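Side-chain contacts in terminal oxygenase component of carbazole 1,9a-dioxygenase (Nocardioides aromaticivorans, PDB 3GCF), which probably dihydroxylates carbazole with molecular oxygen, as the terminal Rieske [2Fe-2S] and non-heme iron component of carbazole 1,9a-dioxygenase: residues H34-A39 and W269-L274; F241-T244 and T249-S252. All blocks are in the same frame, centred on the assembly; numbering follows the deposited sequence.

How the interactions relate
Interaction 1 is a buried contact near the middle of the chain, where an outermost strand of the sheet that includes much of the Rieske domain meets a turn of the large sheet in the ring-hydroxylase part. Interaction 2 lies at the surface about 37 Å away, centre to centre, and pairs two neighbouring strands of a small sheet. The chemistry follows the place. Residues 34-39 and 269-274 meet through a proline and two histidines, with both ring nitrogens of His34 and NE2 of His36 hydrogen-bonded elsewhere, whereas 241-244 and 249-252 are held by backbone hydrogen bonds. In sequence the hairpin of interaction 2 falls inside the long stretch enclosed by interaction 1, and a neighbouring subunit packs only against interaction 2.

Interaction 1. Residues H34-A39 and W269-L274; sequences HWHPAA and WLPGVL
The His34 imidazole, lying against Pro271, is gripped at both nitrogens. Two hydrogen bonds fix the ring's rotation: ND1 with Asp154 OD1 and NE2 with the backbone N of Arg378. Pro271 CB sits over one face of this ring, 3.7 Å from His34 CG. This is a CH-pi contact, 21° off the ring normal and offset toward the rim. With CG anti to its carbonyl carbon (chi1 -77°), His34 brings that face round to the proline. The contact joins two antiparallel sheets: strand 34-40 is an outermost strand of the six-stranded sheet that includes much of the Rieske domain, and strand 273-277 belongs to the large sheet of the ring-hydroxylase part. Next along the proline, Pro271 CG approaches His36 CE1 at 3.4 Å. The His36 ring is met obliquely, and its NE2 is tied to Phe31 O. Between the two histidines, Trp35 O lies 3.8 Å from Pro271 CG, so the backbone also borders the proline. The peptide before Pro271 is cis, and the backbone of Leu270 and Pro271 fits a type VI turn. Proline suits this place because its compact apolar ring can reach the other segment while the backbone reverses beneath it. Trp269 O closes the turn by accepting Val273 N at 2.7 Å and, more weakly, Gly272 N. Gly272 takes a backbone conformation (phi 139°) readily open to glycine. Gly272 and Val273 together face Trp269 as a classic beta bulge, while Leu270 packs on helix 364-376.

Interaction 2. Residues F241-T244 and T249-S252; sequences FEAT and TVLS
Glu242 reaches across the strand pair from its partner Ser252 toward Thr249, on the face these residues share. Its CB lies 4.0 Å from Leu251 O, and its CG passes Ser252 CB at 4.2 Å. With CG anti to the carbonyl carbon (chi1 -75°) and the chain extended beyond it, the carboxylate arrives across the Thr249 side chain at about a right angle. There CD is about equally near Thr249 CG2 and OG1, OE1 is nearest OG1 without a hydrogen bond, and OE2 rests 3.6 Å from Thr249 CG2 in van der Waals contact. A charged residue beside threonine and serine suits this exposed face. Thr244 adds its methyl, CG2 lying 3.9 Å from Thr249 OG1. On the other face Ala243 CB meets Leu251 CB at 3.6 Å. Val250 stands apart at the bulge, with CG2 beside Ala243 O. The buried alanine packs on Leu114 of a neighbouring subunit, and Phe89 of that subunit packs on Val250 and Leu251. The Leu251 side chain is about 11 Å from that of His193, a ligand of the iron(II). The backbone carries the hydrogen bonding. Ala243 N donates to Leu251 O at 2.7 Å, nearly straight at 164°, whereas Ala243 O receives two N-H groups. Val250 N reaches it at 2.8 Å in the carbonyl plane, and Leu251 N adds a weak bond. One carbonyl thus serves two successive residues, shifting the register by one. That sharing is the mark of a classic beta bulge, here within an antiparallel hairpin of strands 237-245 and 248-252 at a subunit interface.

Interaction 1. Residues H34-A39 and W269-L274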
# COMPACT_ATOMS: atom_id res chain seq x y z
N HIS A 34 21.40 24.09 2.53
CA HIS A 34 21.44 24.59 1.16
C HIS A 34 20.06 25.16 0.84
O HIS A 34 19.06 24.79 1.47
CB HIS A 34 21.70 23.45 0.16
CG HIS A 34 23.12 23.00 0.10
ND1 HIS A 34 24.11 23.72 -0.55
CD2 HIS A 34 23.73 21.89 0.58
CE1 HIS A 34 25.25 23.07 -0.46
NE2 HIS A 34 25.05 21.95 0.22
N TRP A 35 20.00 26.06 -0.12
CA TRP A 35 18.74 26.62 -0.56
C TRP A 35 18.16 25.61 -1.56
O TRP A 35 18.91 24.97 -2.30
CB TRP A 35 18.94 27.95 -1.28
CG TRP A 35 19.31 29.10 -0.40
CD1 TRP A 35 20.57 29.56 -0.13
CD2 TRP A 35 18.41 29.96 0.30
NE1 TRP A 35 20.50 30.66 0.69
CE2 TRP A 35 19.19 30.93 0.97
CE3 TRP A 35 17.01 30.01 0.42
CZ2 TRP A 35 18.62 31.94 1.76
CZ3 TRP A 35 16.44 31.02 1.21
CH2 TRP A 35 17.25 31.97 1.87
N HIS A 36 16.84 25.46 -1.55
CA HIS A 36 16.15 24.55 -2.47
C HIS A 36 14.85 25.22 -2.90
O HIS A 36 14.20 25.88 -2.10
CB HIS A 36 15.80 23.22 -1.77
CG HIS A 36 16.98 22.34 -1.51
ND1 HIS A 36 17.61 21.62 -2.50
CD2 HIS A 36 17.64 22.06 -0.36
CE1 HIS A 36 18.60 20.92 -1.97
NE2 HIS A 36 18.65 21.17 -0.67
N PRO A 37 14.45 25.06 -4.17
CA PRO A 37 13.20 25.68 -4.61
C PRO A 37 12.01 24.94 -4.00
O PRO A 37 12.06 23.72 -3.82
CB PRO A 37 13.25 25.53 -6.13
CG PRO A 37 14.05 24.27 -6.32
CD PRO A 37 15.16 24.44 -5.30
N ALA A 38 10.95 25.68 -3.67
CA ALA A 38 9.76 25.08 -3.08
C ALA A 38 8.56 25.23 -4.00
O ALA A 38 7.71 24.35 -4.08
CB ALA A 38 9.46 25.75 -1.73
N ALA A 39 8.49 26.36 -4.69
CA ALA A 39 7.37 26.64 -5.56
C ALA A 39 7.69 27.85 -6.41
O ALA A 39 8.77 28.43 -6.29
CB ALA A 39 6.13 26.91 -4.72
N TRP A 269 25.31 21.48 -10.51
CA TRP A 269 25.91 22.19 -9.40
C TRP A 269 25.24 21.84 -8.08
O TRP A 269 24.04 21.55 -8.03
CB TRP A 269 25.81 23.70 -9.65
CG TRP A 269 26.31 24.09 -11.01
CD1 TRP A 269 25.67 23.89 -12.20
CD2 TRP A 269 27.58 24.66 -11.33
NE1 TRP A 269 26.47 24.29 -13.24
CE2 TRP A 269 27.65 24.76 -12.74
CE3 TRP A 269 28.68 25.08 -10.57
CZ2 TRP A 269 28.78 25.27 -13.40
CZ3 TRP A 269 29.80 25.58 -11.22
CH2 TRP A 269 29.84 25.67 -12.62
N LEU A 270 26.02 21.86 -7.00
CA LEU A 270 25.47 21.55 -5.68
C LEU A 270 24.39 22.59 -5.39
O LEU A 270 24.50 23.74 -5.80
CB LEU A 270 26.58 21.61 -4.62
CG LEU A 270 27.49 20.39 -4.52
CD1 LEU A 270 28.68 20.69 -3.62
CD2 LEU A 270 26.70 19.21 -3.97
N PRO A 271 23.33 22.20 -4.66
CA PRO A 271 23.08 20.87 -4.09
C PRO A 271 22.56 19.82 -5.07
O PRO A 271 22.23 18.70 -4.67
CB PRO A 271 22.08 21.17 -2.98
CG PRO A 271 21.25 22.24 -3.59
CD PRO A 271 22.29 23.15 -4.23
N GLY A 272 22.48 20.18 -6.35
CA GLY A 272 21.99 19.26 -7.37
C GLY A 272 21.09 19.97 -8.35
O GLY A 272 19.89 19.69 -8.43
N VAL A 273 21.67 20.89 -9.12
CA VAL A 273 20.92 21.68 -10.09
C VAL A 273 21.56 21.59 -11.47
O VAL A 273 22.75 21.87 -11.64
CB VAL A 273 20.87 23.17 -9.64
CG1 VAL A 273 19.94 23.98 -10.54
CG2 VAL A 273 20.42 23.24 -8.18
N LEU A 274 20.76 21.20 -12.45
CA LEU A 274 21.24 21.04 -13.82
C LEU A 274 21.11 22.32 -14.63
O LEU A 274 20.25 23.17 -14.37
CB LEU A 274 20.45 19.94 -14.54
CG LEU A 274 21.04 19.35 -15.82
CD1 LEU A 274 22.12 18.35 -15.43
CD2 LEU A 274 19.96 18.64 -16.63

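Interaction 2. Residues F241-T244 and T249-S252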
# COMPACT_ATOMS: atom_id res chain seq x y z
N PHE A 241 25.37 10.20 -34.11
CA PHE A 241 24.15 10.39 -34.89
C PHE A 241 23.65 9.12 -35.57
O PHE A 241 22.59 9.13 -36.19
CB PHE A 241 24.36 11.48 -35.93
CG PHE A 241 24.39 12.87 -35.36
CD1 PHE A 241 23.22 13.48 -34.92
CD2 PHE A 241 25.59 13.56 -35.24
CE1 PHE A 241 23.25 14.77 -34.37
CE2 PHE A 241 25.63 14.85 -34.70
CZ PHE A 241 24.46 15.45 -34.26
N GLU A 242 24.42 8.04 -35.45
CA GLU A 242 24.06 6.75 -36.03
C GLU A 242 24.18 5.67 -34.96
O GLU A 242 25.01 5.76 -34.06
CB GLU A 242 25.00 6.35 -37.17
CG GLU A 242 24.80 7.06 -38.49
CD GLU A 242 25.49 6.35 -39.66
OE1 GLU A 242 26.68 5.99 -39.53
OE2 GLU A 242 24.83 6.14 -40.70
N ALA A 243 23.34 4.64 -35.06
CA ALA A 243 23.40 3.54 -34.13
C ALA A 243 23.73 2.33 -34.99
O ALA A 243 23.03 2.05 -35.97
CB ALA A 243 22.06 3.35 -33.44
N THR A 244 24.82 1.64 -34.66
CA THR A 244 25.21 0.46 -35.43
C THR A 244 25.20 -0.77 -34.54
O THR A 244 25.52 -0.71 -33.36
CB THR A 244 26.62 0.63 -36.05
OG1 THR A 244 27.60 0.64 -35.01
CG2 THR A 244 26.70 1.93 -36.85
N THR A 249 24.07 -0.27 -39.74
CA THR A 249 23.42 0.91 -39.21
C THR A 249 21.94 0.57 -39.03
O THR A 249 21.23 0.35 -40.00
CB THR A 249 23.57 2.10 -40.17
OG1 THR A 249 24.97 2.41 -40.32
CG2 THR A 249 22.85 3.33 -39.62
N VAL A 250 21.49 0.53 -37.78
CA VAL A 250 20.10 0.20 -37.51
C VAL A 250 19.26 1.42 -37.17
O VAL A 250 18.03 1.35 -37.14
CB VAL A 250 19.99 -0.82 -36.34
CG1 VAL A 250 20.71 -2.11 -36.72
CG2 VAL A 250 20.59 -0.25 -35.07
N LEU A 251 19.91 2.56 -36.96
CA LEU A 251 19.20 3.78 -36.61
C LEU A 251 20.07 4.99 -36.98
O LEU A 251 21.28 4.96 -36.81
CB LEU A 251 18.94 3.78 -35.10
CG LEU A 251 17.55 3.95 -34.48
CD1 LEU A 251 16.50 3.09 -35.17
CD2 LEU A 251 17.65 3.58 -33.00
N SER A 252 19.45 6.04 -37.49
CA SER A 252 20.19 7.25 -37.83
C SER A 252 19.32 8.49 -37.61
O SER A 252 18.15 8.51 -37.98
CB SER A 252 20.67 7.21 -39.28
OG SER A 252 19.60 6.97 -40.16